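Local atomic coordinates of putative alpha-L-fucosidase (Bacteroides thetaiotaomicron VPI-5482, PDB entry 3GZA), a protein that probably hydrolyses alpha-L-fucosidic bonds, as a member of glycoside hydrolase family 29 with a TIM-barrel-like catalytic domain and a beta-sandwich domain. Residues G225-P230 with V266-D271; L313-T318 with Q331-M336; V368-I373 with I410-P415; T419-T424 with F437-V442. One frame throughout, in Å; residues are numbered along the deposited sequence. Where two conformers were deposited one is given.

In the fold
Contacts 1 and 2 belong to the catalytic barrel and lie nearer the centre of the chain than contacts 3 and 4, which belong to the beta-sandwich domain. Strands 264-273 and 312-317 are neighbours in the barrel sheet, so contacts 1 and 2 meet directly. Contact 1 mixes backbone, water and small side chains. Contact 2 is wholly apolar and sets a helix on the barrel wall. Contact 3 joins two strands within one sheet by backbone hydrogen bonds and has solvent-exposed residues at one end. Contact 4 packs that sheet against the other one by apolar side chains, with no backbone pairing. Contacts 3 and 4 also touch each other, since strand 366-375 pairs with strand 434-440.

Contact 1: G225-P230 with V266-D271; sequences GTVEYP and VPAMAD
Gly-225 and Asp-271 bring their backbones to a CA-CA distance of 4.4 Å. The loop 225-227 runs roughly antiparallel to strand 268-271, with directions 155° apart. Gly-225 N gives a weak, bent hydrogen bond to Asp-271 O at 2.9 Å. A water adds to this link: it accepts from Asp-271 N at 3.0 Å and, weakly, from Gly-225 N, and it lies within donating distance of Thr-226 O. Gly-225 has a positive phi of 72°, which favours glycine.

The side chains that meet are small. Ala-270 points its CB at the loop backbone and stands 3.8 Å from Gly-225 C, close also to Thr-226 N. Val-227 turns toward the strand. Its CG1, anti to the carbonyl carbon, touches Ala-268 CB at 4.1 Å and Ala-270 CB at 4.3 Å. The polar ends look elsewhere: Thr-226 OG1 bonds to Thr-224, and Asp-271 OD1 to Trp-219 NE1.

On its other flank the strand pairs with strand 312-317. Met-269, a selenomethionine, lies near a bound buffer molecule. The arrangement is that of a loop folded against a beta-strand of a barrel, consistent with the TIM-barrel clan to which the family is assigned.

Contact 2: L313-T318 with Q331-M336; sequences LILGLT and QRLKEM
Leu-333 and Met-336 of helix 331-336 pack on Leu-313, Leu-315 and Leu-317 in a buried, apolar helix-on-strand contact. It belongs to the outer layer of the barrel, where a helix covers the sheet. The strand 313-317 and the helix run nearly antiparallel, at 163°, with axes 12.1 Å apart. Side chains therefore have to bridge the gap.

Leu-333 has both methyls engaged. Its CD1 meets Leu-317 CD1 at 3.7 Å, the two side chains reaching tip to tip. Its CD2 meets Leu-315 CD1 at 3.8 Å as those two side chains slide past each other. Met-336 is a selenomethionine. Its CG is anti to the backbone N (chi1 -174°), and the chain is extended beyond it. This carries SE to 3.9 Å from Leu-315 CD1 and CE to 4.0 Å from Leu-313 CD2. Leu-315 CD1 thus touches both helix residues.

An alanine in place of Leu-333 would probably open a gap at Leu-317, whose methyls would lose their partners on this helix segment, while Leu-315 would keep only Met-336.

The helix keeps its charges off this interface. Arg-332 NE forms a salt bridge with Glu-335 OE1 at 2.8 Å, and Arg-332 NH1 bonds to Tyr-294 O. The chemistry implies that helix and strand are held together here by burial and fit of apolar groups, not by directed polar bonds.

Contact 3: V368-I373 with I410-P415; sequences VNYCII and IEKFEP
Tyr-370 and Lys-412 form a non-hydrogen-bonded pair of two antiparallel strands in one sheet of the beta-sandwich, a domain that probably resembles the F5/8 type C domains. Next to them, Cys-371 and Glu-411 form a hydrogen-bonded pair. Glu-411 N donates to Cys-371 O almost straight, at 177°, and Cys-371 N donates back to Glu-411 O.

The Tyr-370 side chain lies across the neighbouring strand. CB stands 3.6 Å from Glu-411 O, and CG follows close to the same oxygen. CD1 meets Ile-410 CG2, which sits at the ring edge. CE1 and CZ lie under Lys-412, whose CG makes a CH-pi contact over the face, 3.9 Å from the ring centroid. At the tip, OH approaches Lys-412 CD at 3.3 Å and bonds to Glu-304 OE2. A leucine in place of Tyr-370 would probably uncover the aliphatic chain of Lys-412 and leave Glu-304 without this hydroxyl.

Asn-369 and Tyr-370 both face Tyr-440 on the other side, a classic beta bulge. Asn-369 OD1 accepts from Val-442 N. Water joins Asn-369 ND2, Lys-412 NZ and Phe-413 O.

Phe-413 has chi1 42°, with CG between the backbone N and the carbonyl carbon. Its ring lies over the backbone of strand 368-373. Asn-369 O sits 3.6 Å above the plane of the Phe-413 ring, over its centre.

Contact 4: T419-T424 with F437-V442; sequences TALRLT and FSAYSV
Phe-437 and Leu-423 both hold CG anti to the backbone N. For Phe-437 the chi1 of 171° carries CG toward strand 420-424. The two side chains slide past each other in opposite directions.

The contact joins the two sheets of the beta-sandwich. Strand 420-424 belongs to one and strand 437-440 to the other. Their axes are 8.7 Å apart, too far for backbone pairing, and the strands cross at 143°.

Phe-437 carries the largest share of the contact. Leu-423 CB lies over the centre of its ring in a CH-pi contact, 3.8 Å from the centroid and 13° off the normal. Leu-423 N also comes within 3.7 Å of Phe-437 CE2, so the ring reaches the strand backbone. The tip of the ring, CZ, meets Leu-421 CB at 3.8 Å.

Leu-360 of strand 357-362 packs on both Phe-437 and Ala-439. Leu-421 also touches Ala-390, and Leu-423 touches Tyr-386, both on strand 383-392, a neighbour of strand 420-428 in its sheet. Arg-422 points away from strand 437-440 and makes a salt bridge with Glu-389 and a cation-pi contact with Trp-396.

Farther along, Ala-439 turns its methyl toward the opposing sheet, where Leu-421 CD1 comes within 3.6 Å of Ala-439 CB.

Contact 1: G225-P230 with V266-D271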
loop_
_atom_site.group_PDB
_atom_site.type_symbol
_atom_site.label_atom_id
_atom_site.label_comp_id
_atom_site.label_asym_id
_atom_site.label_seq_id
_atom_site.Cartn_x
_atom_site.Cartn_y
_atom_site.Cartn_z
ATOM N N GLY A 225 -8.154 -22.307 -26.153
ATOM C CA GLY A 225 -7.731 -21.625 -27.363
ATOM C C GLY A 225 -8.612 -21.956 -28.548
ATOM O O GLY A 225 -8.187 -21.809 -29.697
ATOM N N THR A 226 -9.849 -22.374 -28.266
ATOM C CA THR A 226 -10.839 -22.703 -29.299
ATOM C C THR A 226 -12.180 -22.156 -28.892
ATOM O O THR A 226 -12.384 -21.753 -27.749
ATOM C CB THR A 226 -11.029 -24.217 -29.499
ATOM O OG1 THR A 226 -11.729 -24.809 -28.369
ATOM C CG2 THR A 226 -9.720 -24.913 -29.714
ATOM N N VAL A 227 -13.068 -22.106 -29.866
ATOM C CA VAL A 227 -14.488 -21.908 -29.659
ATOM C C VAL A 227 -15.189 -23.088 -30.305
ATOM O O VAL A 227 -14.586 -23.870 -31.010
ATOM C CB VAL A 227 -14.996 -20.568 -30.229
ATOM C CG1 VAL A 227 -14.423 -19.384 -29.455
ATOM C CG2 VAL A 227 -14.709 -20.422 -31.759
ATOM N N GLU A 228 -16.498 -23.198 -30.144
ATOM C CA GLU A 228 -17.242 -24.259 -30.772
ATOM C C GLU A 228 -17.726 -23.805 -32.140
ATOM O O GLU A 228 -17.398 -22.701 -32.581
ATOM C CB GLU A 228 -18.369 -24.710 -29.863
ATOM C CG GLU A 228 -17.880 -25.297 -28.541
ATOM C CD GLU A 228 -17.059 -26.546 -28.742
ATOM O OE1 GLU A 228 -17.543 -27.435 -29.457
ATOM O OE2 GLU A 228 -15.973 -26.672 -28.151
ATOM N N TYR A 229 -18.437 -24.677 -32.844
ATOM C CA TYR A 229 -18.959 -24.366 -34.172
ATOM C C TYR A 229 -20.422 -24.805 -34.290
ATOM O O TYR A 229 -20.735 -25.928 -33.890
ATOM C CB TYR A 229 -18.046 -24.994 -35.264
ATOM C CG TYR A 229 -18.465 -24.458 -36.625
ATOM C CD1 TYR A 229 -17.959 -23.235 -37.074
ATOM C CD2 TYR A 229 -19.382 -25.124 -37.416
ATOM C CE1 TYR A 229 -18.373 -22.689 -38.233
ATOM C CE2 TYR A 229 -19.834 -24.576 -38.617
ATOM C CZ TYR A 229 -19.308 -23.349 -39.024
ATOM O OH TYR A 229 -19.726 -22.794 -40.204
ATOM N N PRO A 230 -21.308 -23.942 -34.834
ATOM C CA PRO A 230 -21.068 -22.594 -35.365
ATOM C C PRO A 230 -20.682 -21.607 -34.276
ATOM O O PRO A 230 -20.927 -21.864 -33.081
ATOM C CB PRO A 230 -22.421 -22.208 -35.981
ATOM C CG PRO A 230 -23.403 -22.992 -35.260
ATOM C CD PRO A 230 -22.733 -24.305 -34.970
ATOM N N VAL A 266 -21.213 -8.883 -29.840
ATOM C CA VAL A 266 -20.321 -9.253 -28.725
ATOM C C VAL A 266 -19.467 -10.451 -29.188
ATOM O O VAL A 266 -19.756 -11.604 -28.817
ATOM C CB VAL A 266 -21.073 -9.580 -27.417
ATOM C CG1 VAL A 266 -20.125 -9.645 -26.261
ATOM C CG2 VAL A 266 -22.140 -8.507 -27.098
ATOM N N PRO A 267 -18.476 -10.184 -30.055
ATOM C CA PRO A 267 -17.794 -11.276 -30.723
ATOM C C PRO A 267 -16.919 -12.142 -29.858
ATOM O O PRO A 267 -16.507 -11.769 -28.760
ATOM C CB PRO A 267 -17.012 -10.581 -31.840
ATOM C CG PRO A 267 -16.861 -9.168 -31.339
ATOM C CD PRO A 267 -17.998 -8.871 -30.526
ATOM N N ALA A 268 -16.664 -13.336 -30.387
ATOM C CA ALA A 268 -15.930 -14.356 -29.660
ATOM C C ALA A 268 -14.426 -14.178 -29.502
ATOM O O ALA A 268 -13.688 -13.857 -30.422
ATOM C CB ALA A 268 -16.209 -15.738 -30.285
HETATM N N MSE A 269 -13.988 -14.418 -28.295
HETATM C CA MSE A 269 -12.584 -14.440 -27.930
HETATM C C MSE A 269 -12.232 -15.864 -27.496
HETATM O O MSE A 269 -12.984 -16.510 -26.792
HETATM C CB MSE A 269 -12.325 -13.509 -26.761
HETATM C CG MSE A 269 -10.956 -13.431 -26.365
HETATM SE SE MSE A 269 -10.476 -14.540 -24.813
HETATM C CE MSE A 269 -11.081 -13.319 -23.466
ATOM N N ALA A 270 -11.106 -16.380 -27.992
ATOM C CA ALA A 270 -10.540 -17.663 -27.548
ATOM C C ALA A 270 -9.242 -17.337 -26.854
ATOM O O ALA A 270 -8.573 -16.349 -27.194
ATOM C CB ALA A 270 -10.279 -18.598 -28.741
ATOM N N ASP A 271 -8.875 -18.111 -25.825
ATOM C CA ASP A 271 -7.611 -17.863 -25.166
ATOM C C ASP A 271 -7.022 -19.143 -24.593
ATOM O O ASP A 271 -7.762 -20.098 -24.338
ATOM C CB ASP A 271 -7.662 -16.729 -24.112
ATOM C CG ASP A 271 -8.517 -17.009 -22.883
ATOM O OD1 ASP A 271 -9.272 -17.986 -22.777
ATOM O OD2 ASP A 271 -8.440 -16.138 -21.957
HETATM O O HOH W 1 -10.682 -20.542 -25.734
#

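Contact 2: L313-T318 with Q331-M336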
loop_
_atom_site.group_PDB
_atom_site.type_symbol
_atom_site.label_atom_id
_atom_site.label_comp_id
_atom_site.label_asym_id
_atom_site.label_seq_id
_atom_site.Cartn_x
_atom_site.Cartn_y
_atom_site.Cartn_z
ATOM N N LEU A 313 -7.940 -15.068 -31.255
ATOM C CA LEU A 313 -7.222 -15.916 -30.317
ATOM C C LEU A 313 -6.196 -15.113 -29.541
ATOM O O LEU A 313 -5.372 -14.386 -30.141
ATOM C CB LEU A 313 -6.517 -17.008 -31.104
ATOM C CG LEU A 313 -5.534 -17.935 -30.381
ATOM C CD1 LEU A 313 -6.271 -18.788 -29.300
ATOM C CD2 LEU A 313 -4.738 -18.864 -31.352
ATOM N N ILE A 314 -6.195 -15.283 -28.216
ATOM C CA ILE A 314 -5.240 -14.650 -27.352
ATOM C C ILE A 314 -4.323 -15.695 -26.704
ATOM O O ILE A 314 -4.806 -16.581 -26.025
ATOM C CB ILE A 314 -5.893 -13.771 -26.253
ATOM C CG1 ILE A 314 -6.799 -12.719 -26.934
ATOM C CG2 ILE A 314 -4.789 -13.121 -25.371
ATOM C CD1 ILE A 314 -7.520 -11.740 -25.917
ATOM N N LEU A 315 -3.027 -15.574 -26.936
ATOM C CA LEU A 315 -2.074 -16.450 -26.321
ATOM C C LEU A 315 -1.502 -15.875 -25.031
ATOM O O LEU A 315 -1.054 -14.718 -25.021
ATOM C CB LEU A 315 -0.911 -16.711 -27.299
ATOM C CG LEU A 315 -1.201 -17.384 -28.648
ATOM C CD1 LEU A 315 0.055 -17.358 -29.529
ATOM C CD2 LEU A 315 -1.717 -18.816 -28.450
ATOM N N GLY A 316 -1.448 -16.685 -23.980
ATOM C CA GLY A 316 -0.845 -16.263 -22.708
ATOM C C GLY A 316 0.624 -16.572 -22.651
ATOM O O GLY A 316 1.072 -17.765 -22.621
ATOM N N LEU A 317 1.384 -15.493 -22.644
ATOM C CA LEU A 317 2.836 -15.584 -22.630
ATOM C C LEU A 317 3.380 -15.183 -21.260
ATOM O O LEU A 317 2.802 -14.376 -20.539
ATOM C CB LEU A 317 3.410 -14.707 -23.735
ATOM C CG LEU A 317 2.873 -14.993 -25.140
ATOM C CD1 LEU A 317 3.621 -14.154 -26.192
ATOM C CD2 LEU A 317 2.838 -16.531 -25.479
ATOM N N THR A 318 4.567 -15.703 -20.957
ATOM C CA THR A 318 5.101 -15.644 -19.567
ATOM C C THR A 318 6.536 -15.143 -19.459
ATOM O O THR A 318 7.506 -15.967 -19.508
ATOM C CB THR A 318 5.013 -17.026 -18.918
ATOM O OG1 THR A 318 5.802 -17.993 -19.619
ATOM C CG2 THR A 318 3.584 -17.530 -18.897
ATOM N N GLN A 331 10.900 -19.439 -29.613
ATOM C CA GLN A 331 11.119 -20.261 -30.800
ATOM C C GLN A 331 9.797 -20.891 -31.226
ATOM O O GLN A 331 9.506 -20.938 -32.392
ATOM C CB GLN A 331 12.197 -21.297 -30.552
ATOM C CG GLN A 331 12.399 -22.318 -31.637
ATOM C CD GLN A 331 12.767 -21.709 -32.990
ATOM O OE1 GLN A 331 13.386 -20.636 -33.077
ATOM N NE2 GLN A 331 12.401 -22.411 -34.054
ATOM N N ARG A 332 9.031 -21.420 -30.279
ATOM C CA ARG A 332 7.740 -22.058 -30.602
ATOM C C ARG A 332 6.764 -21.075 -31.236
ATOM O O ARG A 332 5.994 -21.428 -32.128
ATOM C CB ARG A 332 7.094 -22.659 -29.348
ATOM C CG ARG A 332 5.792 -23.393 -29.570
ATOM C CD ARG A 332 5.904 -24.550 -30.617
ATOM N NE ARG A 332 7.140 -25.353 -30.561
ATOM C CZ ARG A 332 7.395 -26.305 -29.665
ATOM N NH1 ARG A 332 6.541 -26.572 -28.688
ATOM N NH2 ARG A 332 8.542 -26.935 -29.684
ATOM N N LEU A 333 6.741 -19.864 -30.704
ATOM C CA LEU A 333 5.949 -18.788 -31.256
ATOM C C LEU A 333 6.337 -18.503 -32.701
ATOM O O LEU A 333 5.455 -18.346 -33.552
ATOM C CB LEU A 333 6.071 -17.537 -30.390
ATOM C CG LEU A 333 5.368 -17.620 -29.036
ATOM C CD1 LEU A 333 5.830 -16.503 -28.075
ATOM C CD2 LEU A 333 3.812 -17.632 -29.133
ATOM N N LYS A 334 7.631 -18.433 -32.974
ATOM C CA LYS A 334 8.094 -18.200 -34.339
ATOM C C LYS A 334 7.634 -19.342 -35.231
ATOM O O LYS A 334 7.160 -19.137 -36.368
ATOM C CB LYS A 334 9.607 -18.061 -34.367
ATOM C CG LYS A 334 10.155 -17.919 -35.786
ATOM C CD LYS A 334 11.654 -17.978 -35.727
ATOM C CE LYS A 334 12.302 -17.737 -37.069
ATOM N NZ LYS A 334 12.089 -18.869 -37.991
ATOM N N GLU A 335 7.789 -20.574 -34.743
ATOM C CA GLU A 335 7.352 -21.732 -35.507
ATOM C C GLU A 335 5.841 -21.642 -35.860
ATOM O O GLU A 335 5.438 -22.030 -36.965
ATOM C CB GLU A 335 7.642 -23.025 -34.752
ATOM C CG GLU A 335 9.124 -23.364 -34.599
ATOM C CD GLU A 335 9.413 -24.468 -33.634
ATOM O OE1 GLU A 335 8.467 -25.021 -33.035
ATOM O OE2 GLU A 335 10.635 -24.777 -33.466
HETATM N N MSE A 336 5.021 -21.175 -34.919
HETATM C CA MSE A 336 3.565 -21.018 -35.138
HETATM C C MSE A 336 3.270 -20.018 -36.260
HETATM O O MSE A 336 2.531 -20.310 -37.186
HETATM C CB MSE A 336 2.886 -20.584 -33.865
HETATM C CG MSE A 336 1.401 -20.554 -33.989
HETATM SE SE MSE A 336 0.542 -19.999 -32.396
HETATM C CE MSE A 336 -1.265 -20.262 -32.867
#

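Contact 3: V368-I373 with I410-P415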
loop_
_atom_site.group_PDB
_atom_site.type_symbol
_atom_site.label_atom_id
_atom_site.label_comp_id
_atom_site.label_asym_id
_atom_site.label_seq_id
_atom_site.Cartn_x
_atom_site.Cartn_y
_atom_site.Cartn_z
ATOM N N VAL A 368 -6.512 -30.396 -53.564
ATOM C CA VAL A 368 -7.052 -29.332 -52.706
ATOM C C VAL A 368 -7.560 -29.988 -51.428
ATOM O O VAL A 368 -8.202 -31.025 -51.503
ATOM C CB VAL A 368 -8.236 -28.581 -53.362
ATOM C CG1 VAL A 368 -8.675 -27.406 -52.482
ATOM C CG2 VAL A 368 -7.870 -28.085 -54.733
ATOM N N ASN A 369 -7.260 -29.402 -50.262
ATOM C CA ASN A 369 -7.782 -29.947 -48.988
ATOM C C ASN A 369 -8.210 -28.905 -47.958
ATOM O O ASN A 369 -8.627 -29.251 -46.838
ATOM C CB ASN A 369 -6.800 -30.941 -48.357
ATOM C CG ASN A 369 -5.567 -30.288 -47.829
ATOM O OD1 ASN A 369 -5.030 -29.381 -48.447
ATOM N ND2 ASN A 369 -5.093 -30.754 -46.677
ATOM N N TYR A 370 -8.093 -27.631 -48.317
ATOM C CA TYR A 370 -8.495 -26.559 -47.429
ATOM C C TYR A 370 -9.080 -25.421 -48.211
ATOM O O TYR A 370 -8.775 -25.203 -49.369
ATOM C CB TYR A 370 -7.304 -25.907 -46.722
ATOM C CG TYR A 370 -6.732 -26.474 -45.468
ATOM C CD1 TYR A 370 -7.147 -26.024 -44.238
ATOM C CD2 TYR A 370 -5.684 -27.375 -45.510
ATOM C CE1 TYR A 370 -6.590 -26.491 -43.081
ATOM C CE2 TYR A 370 -5.105 -27.847 -44.343
ATOM C CZ TYR A 370 -5.559 -27.403 -43.135
ATOM O OH TYR A 370 -4.971 -27.823 -41.961
ATOM N N CYS A 371 -9.993 -24.716 -47.558
ATOM C CA CYS A 371 -10.599 -23.505 -48.093
ATOM C C CYS A 371 -10.704 -22.495 -46.976
ATOM O O CYS A 371 -10.832 -22.879 -45.816
ATOM C CB CYS A 371 -12.015 -23.755 -48.605
ATOM S SG CYS A 371 -12.143 -24.676 -50.109
ATOM N N ILE A 372 -10.675 -21.215 -47.323
ATOM C CA ILE A 372 -10.901 -20.146 -46.374
ATOM C C ILE A 372 -12.029 -19.334 -46.972
ATOM O O ILE A 372 -12.067 -19.158 -48.184
ATOM C CB ILE A 372 -9.633 -19.297 -46.136
ATOM C CG1 ILE A 372 -8.645 -20.113 -45.287
ATOM C CG2 ILE A 372 -9.950 -17.943 -45.488
ATOM C CD1 ILE A 372 -7.390 -19.383 -44.942
ATOM N N ILE A 373 -12.970 -18.920 -46.117
ATOM C CA ILE A 373 -14.074 -18.052 -46.528
ATOM C C ILE A 373 -14.098 -16.918 -45.534
ATOM O O ILE A 373 -13.932 -17.147 -44.340
ATOM C CB ILE A 373 -15.439 -18.730 -46.446
ATOM C CG1 ILE A 373 -15.384 -20.173 -46.958
ATOM C CG2 ILE A 373 -16.533 -17.856 -47.188
ATOM C CD1 ILE A 373 -16.641 -20.992 -46.614
ATOM N N ILE A 410 -12.064 -21.424 -41.601
ATOM C CA ILE A 410 -11.085 -22.326 -42.222
ATOM C C ILE A 410 -11.753 -23.669 -42.281
ATOM O O ILE A 410 -12.201 -24.165 -41.264
ATOM C CB ILE A 410 -9.752 -22.393 -41.435
ATOM C CG1 ILE A 410 -9.067 -21.022 -41.465
ATOM C CG2 ILE A 410 -8.757 -23.472 -42.035
ATOM C CD1 ILE A 410 -7.893 -20.853 -40.513
ATOM N N GLU A 411 -11.823 -24.247 -43.481
ATOM C CA GLU A 411 -12.378 -25.579 -43.689
ATOM C C GLU A 411 -11.269 -26.504 -44.185
ATOM O O GLU A 411 -10.536 -26.152 -45.085
ATOM C CB GLU A 411 -13.462 -25.526 -44.754
ATOM C CG GLU A 411 -14.841 -25.002 -44.312
ATOM C CD GLU A 411 -15.667 -26.027 -43.534
ATOM O OE1 GLU A 411 -15.119 -27.072 -43.103
ATOM O OE2 GLU A 411 -16.901 -25.784 -43.396
ATOM N N LYS A 412 -11.200 -27.698 -43.609
ATOM C CA LYS A 412 -10.216 -28.718 -43.980
ATOM C C LYS A 412 -10.992 -29.959 -44.290
ATOM O O LYS A 412 -11.896 -30.318 -43.553
ATOM C CB LYS A 412 -9.306 -29.000 -42.798
ATOM C CG LYS A 412 -8.156 -30.004 -43.052
ATOM C CD LYS A 412 -7.332 -30.156 -41.761
ATOM C CE LYS A 412 -6.089 -30.981 -41.916
ATOM N NZ LYS A 412 -6.390 -32.400 -42.220
ATOM N N PHE A 413 -10.620 -30.651 -45.360
ATOM C CA PHE A 413 -11.335 -31.842 -45.770
ATOM C C PHE A 413 -10.364 -32.801 -46.420
ATOM O O PHE A 413 -9.226 -32.445 -46.677
ATOM C CB PHE A 413 -12.490 -31.467 -46.719
ATOM C CG PHE A 413 -12.127 -30.413 -47.737
ATOM C CD1 PHE A 413 -11.565 -30.765 -48.951
ATOM C CD2 PHE A 413 -12.318 -29.080 -47.464
ATOM C CE1 PHE A 413 -11.209 -29.795 -49.885
ATOM C CE2 PHE A 413 -11.974 -28.111 -48.400
ATOM C CZ PHE A 413 -11.407 -28.472 -49.599
ATOM N N GLU A 414 -10.821 -34.028 -46.628
ATOM C CA GLU A 414 -10.020 -35.064 -47.266
ATOM C C GLU A 414 -9.643 -34.543 -48.655
ATOM O O GLU A 414 -10.505 -34.050 -49.371
ATOM C CB GLU A 414 -10.821 -36.364 -47.324
ATOM C CG GLU A 414 -10.098 -37.552 -47.913
ATOM C CD GLU A 414 -8.938 -38.095 -47.044
ATOM O OE1 GLU A 414 -8.746 -37.641 -45.882
ATOM O OE2 GLU A 414 -8.244 -39.025 -47.553
ATOM N N PRO A 415 -8.359 -34.649 -49.042
ATOM C CA PRO A 415 -7.927 -34.062 -50.309
ATOM C C PRO A 415 -8.599 -34.635 -51.532
ATOM O O PRO A 415 -8.866 -35.827 -51.573
ATOM C CB PRO A 415 -6.434 -34.404 -50.373
ATOM C CG PRO A 415 -6.045 -34.677 -49.005
ATOM C CD PRO A 415 -7.239 -35.311 -48.361
HETATM O O HOH W 2 -7.033 -32.731 -45.204
#

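Contact 4: T419-T424 with F437-V442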
loop_
_atom_site.group_PDB
_atom_site.type_symbol
_atom_site.label_atom_id
_atom_site.label_comp_id
_atom_site.label_asym_id
_atom_site.label_seq_id
_atom_site.Cartn_x
_atom_site.Cartn_y
_atom_site.Cartn_z
ATOM N N THR A 419 -10.625 -29.431 -60.380
ATOM C CA THR A 419 -10.370 -28.363 -61.341
ATOM C C THR A 419 -11.031 -27.051 -60.889
ATOM O O THR A 419 -10.748 -25.987 -61.426
ATOM C CB THR A 419 -10.840 -28.739 -62.730
ATOM O OG1 THR A 419 -12.224 -29.100 -62.700
ATOM C CG2 THR A 419 -10.020 -29.932 -63.264
ATOM N N ALA A 420 -11.899 -27.117 -59.881
ATOM C CA ALA A 420 -12.589 -25.947 -59.430
ATOM C C ALA A 420 -13.262 -26.235 -58.112
ATOM O O ALA A 420 -13.486 -27.386 -57.774
ATOM C CB ALA A 420 -13.619 -25.523 -60.489
ATOM N N LEU A 421 -13.499 -25.187 -57.333
ATOM C CA LEU A 421 -14.283 -25.275 -56.098
ATOM C C LEU A 421 -15.464 -24.347 -56.244
ATOM O O LEU A 421 -15.400 -23.350 -56.971
ATOM C CB LEU A 421 -13.499 -24.838 -54.870
ATOM C CG LEU A 421 -12.363 -25.723 -54.384
ATOM C CD1 LEU A 421 -11.913 -25.183 -53.051
ATOM C CD2 LEU A 421 -12.782 -27.172 -54.254
ATOM N N ARG A 422 -16.544 -24.642 -55.539
ATOM C CA ARG A 422 -17.702 -23.775 -55.615
ATOM C C ARG A 422 -18.318 -23.615 -54.249
ATOM O O ARG A 422 -18.609 -24.596 -53.577
ATOM C CB ARG A 422 -18.751 -24.300 -56.584
ATOM C CG ARG A 422 -19.939 -23.345 -56.793
ATOM C CD ARG A 422 -20.766 -23.780 -57.960
ATOM N NE ARG A 422 -21.313 -25.122 -57.771
ATOM C CZ ARG A 422 -21.899 -25.838 -58.736
ATOM N NH1 ARG A 422 -21.990 -25.370 -59.979
ATOM N NH2 ARG A 422 -22.371 -27.052 -58.479
ATOM N N LEU A 423 -18.518 -22.364 -53.871
ATOM C CA LEU A 423 -19.164 -22.003 -52.609
ATOM C C LEU A 423 -20.599 -21.586 -52.913
ATOM O O LEU A 423 -20.827 -20.705 -53.730
ATOM C CB LEU A 423 -18.428 -20.829 -51.987
ATOM C CG LEU A 423 -19.073 -20.174 -50.754
ATOM C CD1 LEU A 423 -19.103 -21.132 -49.573
ATOM C CD2 LEU A 423 -18.301 -18.928 -50.445
ATOM N N THR A 424 -21.556 -22.257 -52.287
ATOM C CA THR A 424 -22.969 -21.916 -52.422
ATOM C C THR A 424 -23.490 -21.541 -51.040
ATOM O O THR A 424 -23.342 -22.316 -50.097
ATOM C CB THR A 424 -23.787 -23.087 -52.930
ATOM O OG1 THR A 424 -23.247 -23.515 -54.187
ATOM C CG2 THR A 424 -25.235 -22.686 -53.100
ATOM N N PHE A 437 -12.722 -16.111 -50.846
ATOM C CA PHE A 437 -13.026 -17.538 -50.989
ATOM C C PHE A 437 -11.752 -18.057 -51.665
ATOM O O PHE A 437 -11.469 -17.726 -52.809
ATOM C CB PHE A 437 -14.314 -17.847 -51.748
ATOM C CG PHE A 437 -14.494 -19.314 -52.062
ATOM C CD1 PHE A 437 -14.272 -20.289 -51.092
ATOM C CD2 PHE A 437 -14.914 -19.723 -53.318
ATOM C CE1 PHE A 437 -14.443 -21.623 -51.378
ATOM C CE2 PHE A 437 -15.099 -21.070 -53.605
ATOM C CZ PHE A 437 -14.837 -22.026 -52.630
ATOM N N SER A 438 -10.963 -18.818 -50.915
ATOM C CA SER A 438 -9.640 -19.280 -51.369
ATOM C C SER A 438 -9.422 -20.762 -51.144
ATOM O O SER A 438 -9.935 -21.317 -50.199
ATOM C CB SER A 438 -8.535 -18.550 -50.614
ATOM O OG SER A 438 -8.540 -17.161 -50.858
ATOM N N ALA A 439 -8.618 -21.373 -51.999
ATOM C CA ALA A 439 -8.302 -22.806 -51.916
ATOM C C ALA A 439 -6.827 -23.013 -51.649
ATOM O O ALA A 439 -5.991 -22.245 -52.148
ATOM C CB ALA A 439 -8.692 -23.519 -53.205
ATOM N N TYR A 440 -6.525 -24.068 -50.889
ATOM C CA TYR A 440 -5.169 -24.436 -50.527
ATOM C C TYR A 440 -4.931 -25.921 -50.579
ATOM O O TYR A 440 -5.844 -26.712 -50.436
ATOM C CB TYR A 440 -4.846 -24.011 -49.078
ATOM C CG TYR A 440 -5.107 -22.562 -48.817
ATOM C CD1 TYR A 440 -6.355 -22.135 -48.479
ATOM C CD2 TYR A 440 -4.089 -21.621 -48.912
ATOM C CE1 TYR A 440 -6.592 -20.796 -48.276
ATOM C CE2 TYR A 440 -4.308 -20.315 -48.701
ATOM C CZ TYR A 440 -5.571 -19.895 -48.402
ATOM O OH TYR A 440 -5.831 -18.564 -48.196
ATOM N N SER A 441 -3.664 -26.282 -50.776
ATOM C CA SER A 441 -3.238 -27.670 -50.682
ATOM C C SER A 441 -2.173 -27.687 -49.596
ATOM O O SER A 441 -1.119 -27.080 -49.753
ATOM C CB SER A 441 -2.682 -28.199 -51.994
ATOM O OG SER A 441 -2.491 -29.579 -51.850
ATOM N N VAL A 442 -2.445 -28.372 -48.502
ATOM C CA VAL A 442 -1.526 -28.414 -47.378
ATOM C C VAL A 442 -1.228 -29.846 -46.985
ATOM O O VAL A 442 -2.128 -30.623 -46.727
ATOM C CB VAL A 442 -2.107 -27.645 -46.161
ATOM C CG1 VAL A 442 -1.185 -27.748 -44.920
ATOM C CG2 VAL A 442 -2.360 -26.189 -46.537
#